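Local coordinates for protein Old Yellow Enzyme (Pichia, PDB 6AGZ) that probably reduces the carbon-carbon double bond of enone compounds asymmetrically, using flavin mononucleotide bound in a TIM barrel, at residues Leu25-Thr35 with Asn60-Ala68; Cys342-Pro350 with Leu362-Phe370. All coordinates share one frame; numbering follows the deposited sequence.

Contact 1: Leu25-Thr35 with Asn60-Ala68; sequences LKNRLVFPPTT and NGGLLITEA. With FMN (flavin mononucleotide), chain C.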
loop_
_atom_site.group_PDB
_atom_site.type_symbol
_atom_site.label_atom_id
_atom_site.label_comp_id
_atom_site.label_asym_id
_atom_site.label_seq_id
_atom_site.Cartn_x
_atom_site.Cartn_y
_atom_site.Cartn_z
ATOM N N LEU A 25 -4.112 27.549 11.926
ATOM C CA LEU A 25 -4.630 28.049 10.662
ATOM C C LEU A 25 -6.116 28.367 10.785
ATOM O O LEU A 25 -6.891 27.587 11.351
ATOM C CB LEU A 25 -4.414 27.025 9.548
ATOM C CG LEU A 25 -2.988 26.542 9.278
ATOM C CD1 LEU A 25 -2.981 25.535 8.138
ATOM C CD2 LEU A 25 -2.068 27.712 8.968
ATOM N N LYS A 26 -6.506 29.520 10.236
ATOM C CA LYS A 26 -7.900 29.945 10.265
ATOM C C LYS A 26 -8.765 29.142 9.303
ATOM O O LYS A 26 -9.976 29.027 9.526
ATOM C CB LYS A 26 -7.991 31.438 9.940
ATOM C CG LYS A 26 -9.363 32.059 10.155
ATOM C CD LYS A 26 -9.337 33.554 9.869
ATOM C CE LYS A 26 -10.720 34.171 10.003
ATOM N NZ LYS A 26 -10.703 35.635 9.729
ATOM N N ASN A 27 -8.178 28.576 8.250
ATOM C CA ASN A 27 -8.903 27.730 7.316
ATOM C C ASN A 27 -8.001 26.575 6.898
ATOM O O ASN A 27 -6.857 26.454 7.350
ATOM C CB ASN A 27 -9.403 28.531 6.104
ATOM C CG ASN A 27 -8.277 29.176 5.305
ATOM O OD1 ASN A 27 -7.298 28.525 4.938
ATOM N ND2 ASN A 27 -8.419 30.467 5.030
ATOM N N ARG A 28 -8.525 25.720 6.020
ATOM C CA ARG A 28 -7.795 24.556 5.532
ATOM C C ARG A 28 -7.571 24.622 4.026
ATOM O O ARG A 28 -7.307 23.596 3.391
ATOM C CB ARG A 28 -8.531 23.275 5.931
ATOM C CG ARG A 28 -8.936 23.294 7.397
ATOM C CD ARG A 28 -9.542 21.992 7.883
ATOM N NE ARG A 28 -9.988 22.126 9.267
ATOM C CZ ARG A 28 -10.494 21.137 9.995
ATOM N NH1 ARG A 28 -10.621 19.925 9.474
ATOM N NH2 ARG A 28 -10.871 21.360 11.247
ATOM N N LEU A 29 -7.670 25.816 3.448
ATOM C CA LEU A 29 -7.319 26.051 2.055
ATOM C C LEU A 29 -5.847 26.433 1.976
ATOM O O LEU A 29 -5.394 27.331 2.694
ATOM C CB LEU A 29 -8.193 27.156 1.459
ATOM C CG LEU A 29 -7.821 27.681 0.072
ATOM C CD1 LEU A 29 -8.080 26.630 -0.997
ATOM C CD2 LEU A 29 -8.578 28.964 -0.235
ATOM N N VAL A 30 -5.104 25.752 1.109
ATOM C CA VAL A 30 -3.658 25.903 1.023
ATOM C C VAL A 30 -3.281 26.328 -0.388
ATOM O O VAL A 30 -3.845 25.831 -1.369
ATOM C CB VAL A 30 -2.931 24.598 1.410
ATOM C CG1 VAL A 30 -1.420 24.772 1.315
ATOM C CG2 VAL A 30 -3.334 24.157 2.806
ATOM N N PHE A 31 -2.335 27.261 -0.480
ATOM C CA PHE A 31 -1.669 27.590 -1.732
ATOM C C PHE A 31 -0.458 26.676 -1.864
ATOM O O PHE A 31 0.572 26.914 -1.219
ATOM C CB PHE A 31 -1.251 29.062 -1.761
ATOM C CG PHE A 31 -0.680 29.513 -3.081
ATOM C CD1 PHE A 31 -0.910 28.794 -4.243
ATOM C CD2 PHE A 31 0.093 30.662 -3.153
ATOM C CE1 PHE A 31 -0.383 29.212 -5.451
ATOM C CE2 PHE A 31 0.622 31.085 -4.358
ATOM C CZ PHE A 31 0.384 30.359 -5.507
ATOM N N PRO A 32 -0.543 25.623 -2.670
ATOM C CA PRO A 32 0.570 24.676 -2.783
ATOM C C PRO A 32 1.770 25.337 -3.435
ATOM O O PRO A 32 1.643 26.421 -4.025
ATOM C CB PRO A 32 -0.006 23.557 -3.671
ATOM C CG PRO A 32 -1.492 23.791 -3.704
ATOM C CD PRO A 32 -1.661 25.263 -3.555
ATOM N N PRO A 33 2.952 24.731 -3.338
ATOM C CA PRO A 33 4.126 25.304 -4.009
ATOM C C PRO A 33 3.890 25.414 -5.507
ATOM O O PRO A 33 3.496 24.449 -6.162
ATOM C CB PRO A 33 5.245 24.309 -3.679
ATOM C CG PRO A 33 4.541 23.043 -3.302
ATOM C CD PRO A 33 3.281 23.482 -2.630
ATOM N N THR A 34 4.120 26.611 -6.046
ATOM C CA THR A 34 3.858 26.888 -7.456
ATOM C C THR A 34 5.028 27.681 -8.022
ATOM O O THR A 34 5.191 28.865 -7.708
ATOM C CB THR A 34 2.543 27.644 -7.636
ATOM O OG1 THR A 34 1.493 26.945 -6.956
ATOM C CG2 THR A 34 2.194 27.753 -9.112
ATOM N N THR A 35 5.829 27.032 -8.860
ATOM C CA THR A 35 6.991 27.671 -9.463
ATOM C C THR A 35 6.553 28.694 -10.505
ATOM O O THR A 35 5.725 28.396 -11.372
ATOM C CB THR A 35 7.892 26.614 -10.102
ATOM O OG1 THR A 35 8.475 25.796 -9.077
ATOM C CG2 THR A 35 8.993 27.267 -10.921
ATOM N N ASN A 60 -6.936 35.925 4.542
ATOM C CA ASN A 60 -6.822 34.478 4.392
ATOM C C ASN A 60 -6.769 33.745 5.727
ATOM O O ASN A 60 -7.644 32.917 6.001
ATOM C CB ASN A 60 -5.580 34.151 3.551
ATOM C CG ASN A 60 -5.529 32.697 3.113
ATOM O OD1 ASN A 60 -6.299 31.860 3.584
ATOM N ND2 ASN A 60 -4.610 32.389 2.203
ATOM N N GLY A 61 -5.784 34.032 6.579
ATOM C CA GLY A 61 -5.592 33.266 7.794
ATOM C C GLY A 61 -5.040 31.869 7.606
ATOM O O GLY A 61 -4.652 31.239 8.597
ATOM N N GLY A 62 -4.988 31.360 6.376
ATOM C CA GLY A 62 -4.555 30.002 6.106
ATOM C C GLY A 62 -3.066 29.893 5.844
ATOM O O GLY A 62 -2.274 30.768 6.205
ATOM N N LEU A 63 -2.683 28.792 5.201
ATOM C CA LEU A 63 -1.285 28.483 4.931
ATOM C C LEU A 63 -0.962 28.725 3.463
ATOM O O LEU A 63 -1.715 28.306 2.576
ATOM C CB LEU A 63 -0.959 27.033 5.297
ATOM C CG LEU A 63 0.483 26.595 5.020
ATOM C CD1 LEU A 63 1.458 27.320 5.936
ATOM C CD2 LEU A 63 0.636 25.085 5.150
ATOM N N LEU A 64 0.153 29.403 3.216
ATOM C CA LEU A 64 0.753 29.494 1.895
ATOM C C LEU A 64 2.023 28.656 1.871
ATOM O O LEU A 64 2.710 28.513 2.887
ATOM C CB LEU A 64 1.083 30.944 1.526
ATOM C CG LEU A 64 -0.011 32.008 1.653
ATOM C CD1 LEU A 64 0.545 33.376 1.291
ATOM C CD2 LEU A 64 -1.210 31.672 0.783
ATOM N N ILE A 65 2.333 28.089 0.710
ATOM C CA ILE A 65 3.576 27.356 0.509
ATOM C C ILE A 65 4.315 27.999 -0.653
ATOM O O ILE A 65 3.741 28.192 -1.730
ATOM C CB ILE A 65 3.333 25.858 0.250
ATOM C CG1 ILE A 65 2.435 25.270 1.338
ATOM C CG2 ILE A 65 4.658 25.115 0.220
ATOM C CD1 ILE A 65 2.170 23.791 1.174
ATOM N N THR A 66 5.582 28.336 -0.429
ATOM C CA THR A 66 6.356 29.028 -1.443
ATOM C C THR A 66 6.610 28.126 -2.643
ATOM O O THR A 66 6.555 26.896 -2.560
ATOM C CB THR A 66 7.701 29.494 -0.887
ATOM O OG1 THR A 66 8.565 28.362 -0.716
ATOM C CG2 THR A 66 7.514 30.185 0.442
ATOM N N GLU A 67 6.888 28.770 -3.773
ATOM C CA GLU A 67 7.481 28.090 -4.912
ATOM C C GLU A 67 8.684 27.271 -4.462
ATOM O O GLU A 67 9.395 27.639 -3.522
ATOM C CB GLU A 67 7.910 29.123 -5.951
ATOM C CG GLU A 67 8.785 30.209 -5.342
ATOM C CD GLU A 67 8.715 31.521 -6.090
ATOM O OE1 GLU A 67 9.496 31.702 -7.047
ATOM O OE2 GLU A 67 7.876 32.369 -5.719
ATOM N N ALA A 68 8.898 26.140 -5.129
ATOM C CA ALA A 68 10.021 25.276 -4.794
ATOM C C ALA A 68 11.332 26.052 -4.868
ATOM O O ALA A 68 11.656 26.654 -5.895
ATOM C CB ALA A 68 10.051 24.075 -5.734
HETATM N N1 FMN C . 4.399 21.402 -7.096
HETATM C C2 FMN C . 5.504 21.332 -6.268
HETATM O O2 FMN C . 5.568 20.463 -5.399
HETATM N N3 FMN C . 6.540 22.232 -6.413
HETATM C C4 FMN C . 6.471 23.206 -7.387
HETATM O O4 FMN C . 7.390 24.013 -7.523
HETATM C C4A FMN C . 5.361 23.277 -8.219
HETATM N N5 FMN C . 5.297 24.250 -9.189
HETATM C C5A FMN C . 4.198 24.329 -10.016
HETATM C C6 FMN C . 4.142 25.315 -10.994
HETATM C C7 FMN C . 3.039 25.401 -11.833
HETATM C C7M FMN C . 2.978 26.467 -12.885
HETATM C C8 FMN C . 1.991 24.501 -11.696
HETATM C C8M FMN C . 0.798 24.593 -12.601
HETATM C C9 FMN C . 2.049 23.515 -10.720
HETATM C C9A FMN C . 3.152 23.426 -9.875
HETATM N N10 FMN C . 3.215 22.444 -8.902
HETATM C C10 FMN C . 4.321 22.371 -8.074
HETATM C "C1'" FMN C . 2.083 21.472 -8.736
HETATM C "C2'" FMN C . 1.032 22.134 -7.840
HETATM O "O2'" FMN C . 1.597 22.390 -6.573
HETATM C "C3'" FMN C . -0.241 21.303 -7.684
HETATM O "O3'" FMN C . 0.053 20.087 -7.034
HETATM C "C4'" FMN C . -0.889 21.032 -9.038
HETATM O "O4'" FMN C . -0.955 22.229 -9.779
HETATM C "C5'" FMN C . -2.299 20.474 -8.889
HETATM O "O5'" FMN C . -3.071 21.348 -8.096
HETATM P P FMN C . -4.243 22.224 -8.766
HETATM O O1P FMN C . -5.158 21.309 -9.546
HETATM O O2P FMN C . -5.035 22.928 -7.691
HETATM O O3P FMN C . -3.626 23.247 -9.689
HETATM O O HOH W 1 -4.782 26.490 5.252
HETATM O O HOH W 2 -4.002 29.580 1.777
HETATM O O HOH W 3 3.320 28.930 -4.345
HETATM O O HOH W 4 10.378 27.484 -7.972
#
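Ile65 fits its side chain against Val30 and Pro33 where strands 29-31 and 63-70, the first two parallel strands of the TIM barrel, run side by side. Phe31, paired with Leu64, joins them by two backbone bonds, its N to Leu63 O (3.3 Å) and its O from Ile65 N (2.9 Å). The CG1 of Ile65 stands anti to the carbonyl carbon (chi1 -52°), which sends CD1 to CG1 of Val30 at 3.7 Å, while CG2 lies alongside CD of Pro33 at 3.6 Å, so both branches of the isoleucine are used. Toward the start of the strands, the forked end of Leu25 closes on CB of Leu63. Phe31 and Leu64 meet on the other face of the sheet, the one turned to helix 47-57: CD2 of Leu64 comes up at the phenyl edge and touches Phe31 CB at 3.6 Å. Before the strands begin, two glycines make the hollows. Gly61, with positive phi, leaves room for CB of Lys26, and Gly62 lets OD1 of Asn27 come to 3.3 Å from its CA. The Asn27 amide, nearly coplanar with that of Asn60, donates through ND2 to Asn60 OD1 almost straight (177°), and its OD1 takes the backbone N of Leu29 in an Asx turn. One water links Leu29 O, Leu63 O and Asn60 ND2, and another Pro32 O and Ile65 O. Beyond the strands the chain lines the flavin site: Pro33 lays CG against the pyrimidine end of the ring system, Pro33 O accepts from FMN O2', and OG1 of Thr35 donates to FMN O4 at 2.6 Å.

Contact 2: Cys342-Pro350 with Leu362-Phe370; sequences CSRYFTSNP and LTPYDRSRF. With FMN (flavin mononucleotide), chain C.
Tyr345 and Tyr365 form a T-shaped pair, the edge of Tyr365 directed at the face of Tyr345 with ring centroids 4.9 Å apart and planes at 80°. Over the opposite face of Tyr345 lies CD2 of Leu362 in a CH-pi contact, so the ring is held between two side chains of 362-370. The Tyr365 ring in turn carries CB of Arg344 over its centre, 3.8 Å from the centroid. Farther along, CZ of Phe370 packs on CG of Arg344 at 3.9 Å. With an alanine here instead of Tyr345, Leu362 and Tyr365 are likely to be left with a gap between them, and the Tyr365 edge without the face it packs on.

Among the polar contacts, Ser348 OG donates to Thr363 O at 2.9 Å, coming from above the carbonyl plane; with OG between the backbone N and the carbonyl carbon (chi1 60°), the hydroxyl faces the 362-370 loop. A water links Thr347 OG1 to the backbone N of Asp366.

A third group of contacts reaches the cofactor. Arg344 bends at chi3 (-77°), which turns its guanidinium edge to the phosphate: NE reaches FMN O3P at 2.9 Å and NH2 reaches O1P at 3.0 Å. Its backbone N also binds O3P, while N of Ser343 takes O2P. Phe370 brings CD2 to 3.5 Å from the flavin methyl C7M, and Arg367 lies near C8M. Backbone amides at the start of a short, weakly bonded helix, joined by an arginine, form part of the phosphate-binding site at the C-terminal ends of the barrel strands, as in other flavin-binding TIM barrels.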
loop_
_atom_site.group_PDB
_atom_site.type_symbol
_atom_site.label_atom_id
_atom_site.label_comp_id
_atom_site.label_asym_id
_atom_site.label_seq_id
_atom_site.Cartn_x
_atom_site.Cartn_y
_atom_site.Cartn_z
ATOM N N CYS A 342 -5.093 24.281 -3.647
ATOM C CA CYS A 342 -5.520 24.742 -4.967
ATOM C C CYS A 342 -4.437 25.662 -5.513
ATOM O O CYS A 342 -4.226 26.758 -4.982
ATOM C CB CYS A 342 -6.868 25.459 -4.894
ATOM S SG CYS A 342 -8.183 24.501 -4.106
ATOM N N SER A 343 -3.751 25.221 -6.569
ATOM C CA SER A 343 -2.595 25.940 -7.101
ATOM C C SER A 343 -2.943 26.797 -8.314
ATOM O O SER A 343 -2.742 28.015 -8.295
ATOM C CB SER A 343 -1.484 24.946 -7.466
ATOM O OG SER A 343 -0.487 25.563 -8.264
ATOM N N ARG A 344 -3.471 26.176 -9.374
ATOM C CA ARG A 344 -3.632 26.881 -10.642
ATOM C C ARG A 344 -4.624 28.033 -10.526
ATOM O O ARG A 344 -4.398 29.112 -11.084
ATOM C CB ARG A 344 -4.055 25.899 -11.735
ATOM C CG ARG A 344 -2.901 25.047 -12.250
ATOM C CD ARG A 344 -3.356 23.982 -13.236
ATOM N NE ARG A 344 -3.980 22.842 -12.569
ATOM C CZ ARG A 344 -4.294 21.703 -13.180
ATOM N NH1 ARG A 344 -4.038 21.549 -14.472
ATOM N NH2 ARG A 344 -4.859 20.716 -12.498
ATOM N N TYR A 345 -5.722 27.831 -9.797
ATOM C CA TYR A 345 -6.677 28.915 -9.609
ATOM C C TYR A 345 -6.193 29.956 -8.609
ATOM O O TYR A 345 -6.668 31.096 -8.647
ATOM C CB TYR A 345 -8.034 28.362 -9.175
ATOM C CG TYR A 345 -8.853 27.850 -10.335
ATOM C CD1 TYR A 345 -9.462 28.731 -11.219
ATOM C CD2 TYR A 345 -9.010 26.489 -10.553
ATOM C CE1 TYR A 345 -10.206 28.273 -12.286
ATOM C CE2 TYR A 345 -9.755 26.019 -11.619
ATOM C CZ TYR A 345 -10.350 26.915 -12.480
ATOM O OH TYR A 345 -11.093 26.451 -13.542
ATOM N N PHE A 346 -5.261 29.600 -7.725
ATOM C CA PHE A 346 -4.697 30.598 -6.823
ATOM C C PHE A 346 -3.799 31.575 -7.572
ATOM O O PHE A 346 -3.630 32.719 -7.135
ATOM C CB PHE A 346 -3.924 29.914 -5.697
ATOM C CG PHE A 346 -4.202 30.486 -4.335
ATOM C CD1 PHE A 346 -4.313 31.854 -4.149
ATOM C CD2 PHE A 346 -4.362 29.651 -3.240
ATOM C CE1 PHE A 346 -4.574 32.378 -2.895
ATOM C CE2 PHE A 346 -4.621 30.169 -1.985
ATOM C CZ PHE A 346 -4.726 31.535 -1.812
ATOM N N THR A 347 -3.224 31.147 -8.699
ATOM C CA THR A 347 -2.381 32.041 -9.487
ATOM C C THR A 347 -3.195 33.174 -10.100
ATOM O O THR A 347 -2.723 34.315 -10.175
ATOM C CB THR A 347 -1.656 31.257 -10.581
ATOM O OG1 THR A 347 -2.611 30.737 -11.515
ATOM C CG2 THR A 347 -0.862 30.106 -9.978
ATOM N N SER A 348 -4.415 32.882 -10.549
ATOM C CA SER A 348 -5.256 33.862 -11.221
ATOM C C SER A 348 -6.299 34.479 -10.298
ATOM O O SER A 348 -7.050 35.360 -10.732
ATOM C CB SER A 348 -5.949 33.222 -12.426
ATOM O OG SER A 348 -6.774 32.139 -12.031
ATOM N N ASN A 349 -6.367 34.040 -9.043
ATOM C CA ASN A 349 -7.320 34.558 -8.065
ATOM C C ASN A 349 -6.567 34.886 -6.786
ATOM O O ASN A 349 -6.437 34.034 -5.895
ATOM C CB ASN A 349 -8.444 33.557 -7.799
ATOM C CG ASN A 349 -9.251 33.241 -9.043
ATOM O OD1 ASN A 349 -8.874 32.391 -9.853
ATOM N ND2 ASN A 349 -10.374 33.930 -9.199
ATOM N N PRO A 350 -6.045 36.111 -6.660
ATOM C CA PRO A 350 -5.351 36.483 -5.419
ATOM C C PRO A 350 -6.259 36.489 -4.204
ATOM O O PRO A 350 -5.770 36.311 -3.081
ATOM C CB PRO A 350 -4.805 37.886 -5.725
ATOM C CG PRO A 350 -5.692 38.414 -6.796
ATOM C CD PRO A 350 -6.070 37.216 -7.632
ATOM N N LEU A 362 -14.793 32.298 -10.192
ATOM C CA LEU A 362 -13.342 32.366 -10.236
ATOM C C LEU A 362 -12.866 32.859 -11.598
ATOM O O LEU A 362 -13.493 32.603 -12.629
ATOM C CB LEU A 362 -12.725 30.994 -9.941
ATOM C CG LEU A 362 -12.529 30.517 -8.496
ATOM C CD1 LEU A 362 -13.754 30.757 -7.629
ATOM C CD2 LEU A 362 -12.161 29.040 -8.481
ATOM N N THR A 363 -11.747 33.567 -11.584
ATOM C CA THR A 363 -11.089 33.987 -12.812
ATOM C C THR A 363 -10.325 32.809 -13.408
ATOM O O THR A 363 -9.554 32.157 -12.696
ATOM C CB THR A 363 -10.126 35.140 -12.541
ATOM O OG1 THR A 363 -10.839 36.233 -11.949
ATOM C CG2 THR A 363 -9.467 35.605 -13.834
ATOM N N PRO A 364 -10.525 32.499 -14.688
ATOM C CA PRO A 364 -9.767 31.405 -15.306
ATOM C C PRO A 364 -8.270 31.672 -15.251
ATOM O O PRO A 364 -7.816 32.808 -15.412
ATOM C CB PRO A 364 -10.284 31.388 -16.749
ATOM C CG PRO A 364 -11.640 32.022 -16.674
ATOM C CD PRO A 364 -11.535 33.064 -15.599
ATOM N N TYR A 365 -7.502 30.614 -15.009
ATOM C CA TYR A 365 -6.056 30.750 -15.009
ATOM C C TYR A 365 -5.517 30.677 -16.435
ATOM O O TYR A 365 -6.170 30.173 -17.352
ATOM C CB TYR A 365 -5.406 29.679 -14.130
ATOM C CG TYR A 365 -5.759 28.251 -14.488
ATOM C CD1 TYR A 365 -5.078 27.578 -15.495
ATOM C CD2 TYR A 365 -6.759 27.570 -13.805
ATOM C CE1 TYR A 365 -5.391 26.272 -15.821
ATOM C CE2 TYR A 365 -7.079 26.262 -14.124
ATOM C CZ TYR A 365 -6.392 25.620 -15.133
ATOM O OH TYR A 365 -6.704 24.319 -15.455
ATOM N N ASP A 366 -4.305 31.194 -16.612
ATOM C CA ASP A 366 -3.671 31.299 -17.924
ATOM C C ASP A 366 -2.330 30.572 -17.861
ATOM O O ASP A 366 -1.336 31.129 -17.384
ATOM C CB ASP A 366 -3.505 32.761 -18.330
ATOM C CG ASP A 366 -2.990 32.921 -19.746
ATOM O OD1 ASP A 366 -2.863 31.905 -20.461
ATOM O OD2 ASP A 366 -2.722 34.072 -20.149
ATOM N N ARG A 367 -2.312 29.329 -18.349
ATOM C CA ARG A 367 -1.097 28.521 -18.308
ATOM C C ARG A 367 0.033 29.152 -19.114
ATOM O O ARG A 367 1.209 28.984 -18.768
ATOM C CB ARG A 367 -1.398 27.108 -18.814
ATOM C CG ARG A 367 -0.173 26.304 -19.221
ATOM C CD ARG A 367 -0.499 24.833 -19.422
ATOM N NE ARG A 367 -0.785 24.163 -18.157
ATOM C CZ ARG A 367 0.148 23.741 -17.309
ATOM N NH1 ARG A 367 1.432 23.920 -17.587
ATOM N NH2 ARG A 367 -0.204 23.141 -16.180
ATOM N N SER A 368 -0.299 29.899 -20.170
ATOM C CA SER A 368 0.729 30.478 -21.030
ATOM C C SER A 368 1.627 31.463 -20.292
ATOM O O SER A 368 2.705 31.797 -20.796
ATOM C CB SER A 368 0.083 31.174 -22.229
ATOM O OG SER A 368 -0.550 32.380 -21.839
ATOM N N ARG A 369 1.215 31.934 -19.112
ATOM C CA ARG A 369 2.010 32.870 -18.326
ATOM C C ARG A 369 2.423 32.285 -16.979
ATOM O O ARG A 369 2.835 33.030 -16.083
ATOM C CB ARG A 369 1.254 34.186 -18.134
ATOM C CG ARG A 369 1.397 35.143 -19.310
ATOM C CD ARG A 369 0.054 35.540 -19.900
ATOM N NE ARG A 369 -0.307 36.918 -19.579
ATOM C CZ ARG A 369 -1.444 37.279 -18.993
ATOM N NH1 ARG A 369 -2.344 36.363 -18.662
ATOM N NH2 ARG A 369 -1.683 38.558 -18.740
ATOM N N PHE A 370 2.323 30.963 -16.819
ATOM C CA PHE A 370 2.821 30.319 -15.608
ATOM C C PHE A 370 4.312 30.577 -15.425
ATOM O O PHE A 370 4.765 30.929 -14.330
ATOM C CB PHE A 370 2.555 28.813 -15.657
ATOM C CG PHE A 370 1.131 28.427 -15.366
ATOM C CD1 PHE A 370 0.214 29.362 -14.917
ATOM C CD2 PHE A 370 0.717 27.113 -15.526
ATOM C CE1 PHE A 370 -1.094 28.997 -14.646
ATOM C CE2 PHE A 370 -0.586 26.741 -15.255
ATOM C CZ PHE A 370 -1.493 27.683 -14.815
HETATM N N1 FMN C . 4.399 21.402 -7.096
HETATM C C2 FMN C . 5.504 21.332 -6.268
HETATM O O2 FMN C . 5.568 20.463 -5.399
HETATM N N3 FMN C . 6.540 22.232 -6.413
HETATM C C4 FMN C . 6.471 23.206 -7.387
HETATM O O4 FMN C . 7.390 24.013 -7.523
HETATM C C4A FMN C . 5.361 23.277 -8.219
HETATM N N5 FMN C . 5.297 24.250 -9.189
HETATM C C5A FMN C . 4.198 24.329 -10.016
HETATM C C6 FMN C . 4.142 25.315 -10.994
HETATM C C7 FMN C . 3.039 25.401 -11.833
HETATM C C7M FMN C . 2.978 26.467 -12.885
HETATM C C8 FMN C . 1.991 24.501 -11.696
HETATM C C8M FMN C . 0.798 24.593 -12.601
HETATM C C9 FMN C . 2.049 23.515 -10.720
HETATM C C9A FMN C . 3.152 23.426 -9.875
HETATM N N10 FMN C . 3.215 22.444 -8.902
HETATM C C10 FMN C . 4.321 22.371 -8.074
HETATM C "C1'" FMN C . 2.083 21.472 -8.736
HETATM C "C2'" FMN C . 1.032 22.134 -7.840
HETATM O "O2'" FMN C . 1.597 22.390 -6.573
HETATM C "C3'" FMN C . -0.241 21.303 -7.684
HETATM O "O3'" FMN C . 0.053 20.087 -7.034
HETATM C "C4'" FMN C . -0.889 21.032 -9.038
HETATM O "O4'" FMN C . -0.955 22.229 -9.779
HETATM C "C5'" FMN C . -2.299 20.474 -8.889
HETATM O "O5'" FMN C . -3.071 21.348 -8.096
HETATM P P FMN C . -4.243 22.224 -8.766
HETATM O O1P FMN C . -5.158 21.309 -9.546
HETATM O O2P FMN C . -5.035 22.928 -7.691
HETATM O O3P FMN C . -3.626 23.247 -9.689
HETATM O O HOH W 5 -2.899 32.025 -14.171
HETATM O O HOH W 6 -8.630 37.664 -11.019
#

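Both segments of contact 1 come well ahead of contact 2 in the sequence, yet their centres are about 14 Å apart because the barrel brings its ends together. Strand 29-31 is the first of eight and strand 338-341, which runs into 342-350, is the last, so the two are neighbours in the closed sheet. Val30 O and Cys342 N, 3.0 Å apart, probably bond across that seam, as do the hydroxyls of Thr34 and Ser343; Phe31 packs on Phe346. Both contacts touch the same FMN: contact 1 meets the flavin ring and ribityl chain, contact 2 the phosphate and the dimethyl end, so the meeting of the first and last strands probably brings these two parts of the FMN site together.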